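Local coordinates for protein glycoside hydrolase family 81 (Clostridium thermocellum, PDB 6FOP) that probably hydrolyses beta-1,3-glucans such as laminarin, as a glycoside hydrolase family 81 glucanase of the Clostridium thermocellum cellulosome, at residues A[230-236]-A[517-522]; A[497-501]-A[527-531]. One frame throughout, in Å; residues are numbered along the deposited sequence. Where two conformers were deposited one is given.

Interaction 1: A[230-236]-A[517-522]; sequences VEWSYNE and RDLGIY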
# COMPACT_ATOMS: atom_id res chain seq x y z
N VAL A 230 -13.94 -1.55 -4.12
CA VAL A 230 -13.09 -1.70 -5.31
C VAL A 230 -13.26 -3.08 -5.91
O VAL A 230 -13.51 -4.05 -5.21
CB VAL A 230 -11.62 -1.43 -5.04
CG1 VAL A 230 -11.45 0.01 -4.59
CG2 VAL A 230 -11.01 -2.43 -4.04
N GLU A 231 -13.12 -3.12 -7.24
CA GLU A 231 -13.03 -4.38 -7.98
C GLU A 231 -11.93 -4.20 -9.01
O GLU A 231 -11.65 -3.08 -9.43
CB GLU A 231 -14.33 -4.70 -8.71
CG GLU A 231 -15.59 -4.66 -7.90
CD GLU A 231 -16.77 -4.53 -8.85
OE1 GLU A 231 -17.21 -3.39 -9.21
OE2 GLU A 231 -17.20 -5.58 -9.31
N TRP A 232 -11.29 -5.30 -9.42
CA TRP A 232 -10.20 -5.21 -10.39
C TRP A 232 -10.30 -6.30 -11.44
O TRP A 232 -10.91 -7.35 -11.22
CB TRP A 232 -8.83 -5.28 -9.71
CG TRP A 232 -8.62 -6.47 -8.87
CD1 TRP A 232 -8.18 -7.71 -9.29
CD2 TRP A 232 -8.85 -6.58 -7.47
NE1 TRP A 232 -8.11 -8.55 -8.23
CE2 TRP A 232 -8.52 -7.90 -7.09
CE3 TRP A 232 -9.29 -5.68 -6.48
CZ2 TRP A 232 -8.63 -8.35 -5.78
CZ3 TRP A 232 -9.38 -6.12 -5.19
CH2 TRP A 232 -9.06 -7.45 -4.85
N SER A 233 -9.65 -6.03 -12.57
CA SER A 233 -9.57 -7.00 -13.66
C SER A 233 -8.25 -6.87 -14.42
O SER A 233 -7.91 -5.77 -14.85
CB SER A 233 -10.76 -6.79 -14.61
OG SER A 233 -10.67 -7.69 -15.70
N TYR A 234 -7.53 -7.98 -14.56
CA TYR A 234 -6.35 -8.06 -15.40
C TYR A 234 -6.81 -8.58 -16.75
O TYR A 234 -7.43 -9.66 -16.83
CB TYR A 234 -5.34 -9.03 -14.80
CG TYR A 234 -4.19 -9.43 -15.69
CD1 TYR A 234 -3.38 -8.49 -16.33
CD2 TYR A 234 -3.91 -10.78 -15.92
CE1 TYR A 234 -2.29 -8.88 -17.13
CE2 TYR A 234 -2.84 -11.18 -16.70
CZ TYR A 234 -2.05 -10.24 -17.32
OH TYR A 234 -0.98 -10.70 -18.08
N ASN A 235 -6.52 -7.83 -17.80
CA ASN A 235 -6.76 -8.25 -19.18
C ASN A 235 -5.47 -8.74 -19.77
O ASN A 235 -4.59 -7.96 -20.11
CB ASN A 235 -7.33 -7.09 -19.99
CG ASN A 235 -7.77 -7.52 -21.36
OD1 ASN A 235 -7.14 -8.38 -21.98
ND2 ASN A 235 -8.84 -6.93 -21.87
N GLU A 236 -5.36 -10.06 -19.88
CA GLU A 236 -4.10 -10.67 -20.32
C GLU A 236 -3.75 -10.32 -21.76
O GLU A 236 -2.57 -10.15 -22.09
CB GLU A 236 -4.13 -12.18 -20.15
CG GLU A 236 -2.76 -12.84 -20.38
CD GLU A 236 -2.82 -14.32 -20.19
OE1 GLU A 236 -3.88 -14.82 -19.75
OE2 GLU A 236 -1.85 -15.01 -20.50
N ARG A 517 -3.21 -14.82 -8.86
CA ARG A 517 -2.31 -14.10 -9.76
C ARG A 517 -2.81 -12.67 -10.03
O ARG A 517 -2.05 -11.71 -9.94
CB ARG A 517 -2.16 -14.82 -11.08
CG ARG A 517 -1.20 -14.12 -12.00
CD ARG A 517 -1.38 -14.59 -13.41
NE ARG A 517 -2.70 -14.23 -13.92
CZ ARG A 517 -3.20 -14.69 -15.06
NH1 ARG A 517 -2.50 -15.55 -15.80
NH2 ARG A 517 -4.41 -14.31 -15.46
N ASP A 518 -4.10 -12.54 -10.32
CA ASP A 518 -4.65 -11.25 -10.72
C ASP A 518 -4.69 -10.29 -9.54
O ASP A 518 -4.52 -9.09 -9.73
CB ASP A 518 -6.03 -11.44 -11.33
CG ASP A 518 -6.00 -12.15 -12.69
OD1 ASP A 518 -4.91 -12.46 -13.21
OD2 ASP A 518 -7.10 -12.40 -13.22
N LEU A 519 -4.91 -10.83 -8.34
CA LEU A 519 -4.75 -10.07 -7.09
C LEU A 519 -3.35 -9.46 -7.04
O LEU A 519 -3.17 -8.26 -6.76
CB LEU A 519 -4.98 -10.98 -5.89
CG LEU A 519 -4.55 -10.46 -4.50
CD1 LEU A 519 -5.42 -9.31 -4.03
CD2 LEU A 519 -4.53 -11.59 -3.49
N GLY A 520 -2.34 -10.28 -7.28
CA GLY A 520 -0.96 -9.80 -7.30
C GLY A 520 -0.74 -8.70 -8.31
O GLY A 520 -0.05 -7.71 -8.02
N ILE A 521 -1.28 -8.87 -9.52
CA ILE A 521 -1.13 -7.89 -10.58
C ILE A 521 -1.78 -6.58 -10.16
O ILE A 521 -1.22 -5.50 -10.37
CB ILE A 521 -1.60 -8.43 -11.94
CG1 ILE A 521 -0.69 -9.58 -12.36
CG2 ILE A 521 -1.65 -7.32 -12.99
CD1 ILE A 521 -1.15 -10.33 -13.59
N TYR A 522 -2.97 -6.67 -9.58
CA TYR A 522 -3.66 -5.49 -9.03
C TYR A 522 -2.81 -4.74 -8.01
O TYR A 522 -2.58 -3.51 -8.11
CB TYR A 522 -5.01 -5.94 -8.44
CG TYR A 522 -5.65 -4.97 -7.44
CD1 TYR A 522 -6.19 -3.76 -7.87
CD2 TYR A 522 -5.66 -5.24 -6.08
CE1 TYR A 522 -6.76 -2.86 -6.98
CE2 TYR A 522 -6.21 -4.32 -5.19
CZ TYR A 522 -6.76 -3.16 -5.64
OH TYR A 522 -7.29 -2.27 -4.74
O HOH W 1 -8.83 -10.33 -13.49
O HOH W 2 -7.20 -12.43 -15.96
O HOH W 3 -3.01 -16.78 -18.22
O HOH W 4 -5.72 -14.85 -18.03
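At the start of the helical segment, Arg-517 shows how a buried charge is paid for locally: its NE and NH2 bond to Asp-518 OD1 (2.9 and 3.0 Å), a salt bridge between sequence neighbours, while NH1 forms another with Glu-509. Across the interface, the edge of the Tyr-234 ring lies over the guanidinium face, with Tyr-234 CD2 3.6 Å from Arg-517 NH2. Glu-236 OE1 is 4.2 Å from Arg-517 NH1, and two waters bridge these side chains. Two further waters donate to Asp-518 OD2 (2.7 Å each); one accepts from Tyr-234 N and the other donates to Tyr-234 O (2.9 Å each). These backbone groups are available because 223-235 is an outermost strand of a three-stranded antiparallel sheet, whose pairing with strand 240-251 uses Glu-231 and Ser-233. Side-chain alternation along the strand sets Val-230, Trp-232 and Tyr-234 toward the helix and Glu-231, Ser-233 and Asn-235 away; the two cross almost at right angles (102°, axes 8.1 Å apart). The contact joins the sheet to helix 514-534 of the C-terminal domain, which in this family forms an (alpha/alpha)6 barrel and probably carries the active site. Leu-519 CD1 touches Trp-232 CZ2 at 3.8 Å. Ile-521 covers the phenol of Tyr-234 in a CH-pi contact, its CD1 3.6 Å from the ring centroid. Tyr-522 makes an offset stack with the six-membered ring of Trp-232 (centroids 4.1 Å apart, planes at 11°), and its CB sits over the five-membered ring. Tyr-522 also meets Phe-470, a residue of a calcium site.

Interaction 2: A[497-501]-A[527-531]; sequences AINAW and EVEAV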
# COMPACT_ATOMS: atom_id res chain seq x y z
N ALA A 497 6.83 -3.72 0.22
CA ALA A 497 5.42 -4.00 -0.09
C ALA A 497 5.35 -4.66 -1.48
O ALA A 497 4.73 -5.71 -1.67
CB ALA A 497 4.62 -2.71 -0.07
N ILE A 498 6.05 -4.08 -2.44
CA ILE A 498 6.06 -4.59 -3.81
C ILE A 498 6.67 -5.98 -3.91
O ILE A 498 6.23 -6.79 -4.74
CB ILE A 498 6.71 -3.55 -4.76
CG1 ILE A 498 5.74 -2.36 -4.96
CG2 ILE A 498 7.15 -4.16 -6.09
CD1 ILE A 498 6.43 -1.09 -5.44
N ASN A 499 7.65 -6.29 -3.05
CA ASN A 499 8.19 -7.64 -2.99
C ASN A 499 7.10 -8.66 -2.68
O ASN A 499 7.06 -9.75 -3.27
CB ASN A 499 9.26 -7.71 -1.92
CG ASN A 499 9.96 -9.06 -1.84
OD1 ASN A 499 10.43 -9.60 -2.85
ND2 ASN A 499 10.05 -9.59 -0.63
N ALA A 500 6.21 -8.33 -1.73
CA ALA A 500 5.11 -9.25 -1.44
C ALA A 500 4.19 -9.41 -2.65
O ALA A 500 3.74 -10.50 -2.98
CB ALA A 500 4.31 -8.78 -0.25
N TRP A 501 3.91 -8.31 -3.33
CA TRP A 501 2.98 -8.35 -4.43
C TRP A 501 3.50 -9.12 -5.62
O TRP A 501 2.78 -9.96 -6.20
CB TRP A 501 2.53 -6.95 -4.84
CG TRP A 501 2.02 -6.08 -3.73
CD1 TRP A 501 2.05 -4.74 -3.73
CD2 TRP A 501 1.43 -6.47 -2.45
NE1 TRP A 501 1.48 -4.24 -2.59
CE2 TRP A 501 1.10 -5.26 -1.78
CE3 TRP A 501 1.15 -7.68 -1.82
CZ2 TRP A 501 0.51 -5.25 -0.51
CZ3 TRP A 501 0.55 -7.66 -0.55
CH2 TRP A 501 0.23 -6.46 0.08
N GLU A 527 0.50 -0.27 -6.59
CA GLU A 527 1.53 0.27 -5.72
C GLU A 527 2.64 0.95 -6.49
O GLU A 527 3.11 2.02 -6.10
CB GLU A 527 2.05 -0.80 -4.74
CG GLU A 527 2.86 -0.19 -3.60
CD GLU A 527 2.37 -0.49 -2.19
OE1 GLU A 527 1.56 -1.43 -1.99
OE2 GLU A 527 2.79 0.25 -1.27
N VAL A 528 3.03 0.36 -7.61
CA VAL A 528 4.07 0.98 -8.43
C VAL A 528 3.61 2.38 -8.89
O VAL A 528 4.38 3.34 -8.86
CB VAL A 528 4.43 0.08 -9.63
CG1 VAL A 528 5.23 0.86 -10.67
CG2 VAL A 528 5.24 -1.14 -9.15
N GLU A 529 2.36 2.48 -9.33
CA GLU A 529 1.83 3.78 -9.78
C GLU A 529 1.86 4.81 -8.64
O GLU A 529 2.26 5.98 -8.84
CB GLU A 529 0.41 3.65 -10.31
CG GLU A 529 0.31 2.90 -11.61
CD GLU A 529 0.82 3.66 -12.81
OE1 GLU A 529 0.78 4.92 -12.83
OE2 GLU A 529 1.21 3.01 -13.79
N ALA A 530 1.46 4.39 -7.43
CA ALA A 530 1.52 5.29 -6.28
C ALA A 530 2.96 5.68 -5.93
O ALA A 530 3.25 6.84 -5.64
CB ALA A 530 0.81 4.66 -5.08
N VAL A 531 3.87 4.72 -5.97
CA VAL A 531 5.27 4.95 -5.68
C VAL A 531 5.88 6.00 -6.60
O VAL A 531 6.60 6.90 -6.15
CB VAL A 531 6.05 3.62 -5.72
CG1 VAL A 531 7.54 3.84 -5.75
CG2 VAL A 531 5.69 2.82 -4.50
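Ile-498 lays its side chain across the start of the facing segment, with CG1 3.9 Å from Glu-527 CG, and its CD1 packs against both valines, 3.9 Å from Val-528 CG2 and 4.1 Å from Val-531 CG2. The two helical segments run nearly antiparallel (159°) with axes 11.2 Å apart, a wide spacing bridged by long side chains. They belong to successive helices, 494-511 and 514-534, joined by a short turn into an alpha-helical hairpin, the building unit of an (alpha/alpha)6 barrel. One turn beyond Ala-497, whose CB is 3.7 Å from Glu-527 OE2, Trp-501 NE1 donates a nearly straight hydrogen bond to Glu-527 OE1 (2.9 Å, 166°), which meets the indole at its edge. Ser-477 also bonds OE1, and Gln-491 NE2 bonds OE2. A buried carboxylate is thus satisfied by hydrogen bonds from an indole, an amide and a hydroxyl partner, a small polar network that links both helices to strands 476-477 and 490-491.

Followed from the N terminus, the chain first supplies 230-236 at the end of an edge strand, and 280 residues intervene before 517-522 closes the long loop of interaction 1. Within that loop lies 497-501, whose partner 527-531 comes only after 517-522, so the two contacts cross. Interaction 2 closes a much shorter loop of 25 residues, comprising the end of one helix, the turn and the start of the next. Helix 514-534 takes part in both: residues 517-522 meet the strand and 527-531 meet helix 494-511. The contacts, centred about 14 Å apart, touch where Gly-520 O lies 4.2 Å from Trp-501 CB. In space, helix 514-534 lies between the sheet and helix 494-511 and ties the two together.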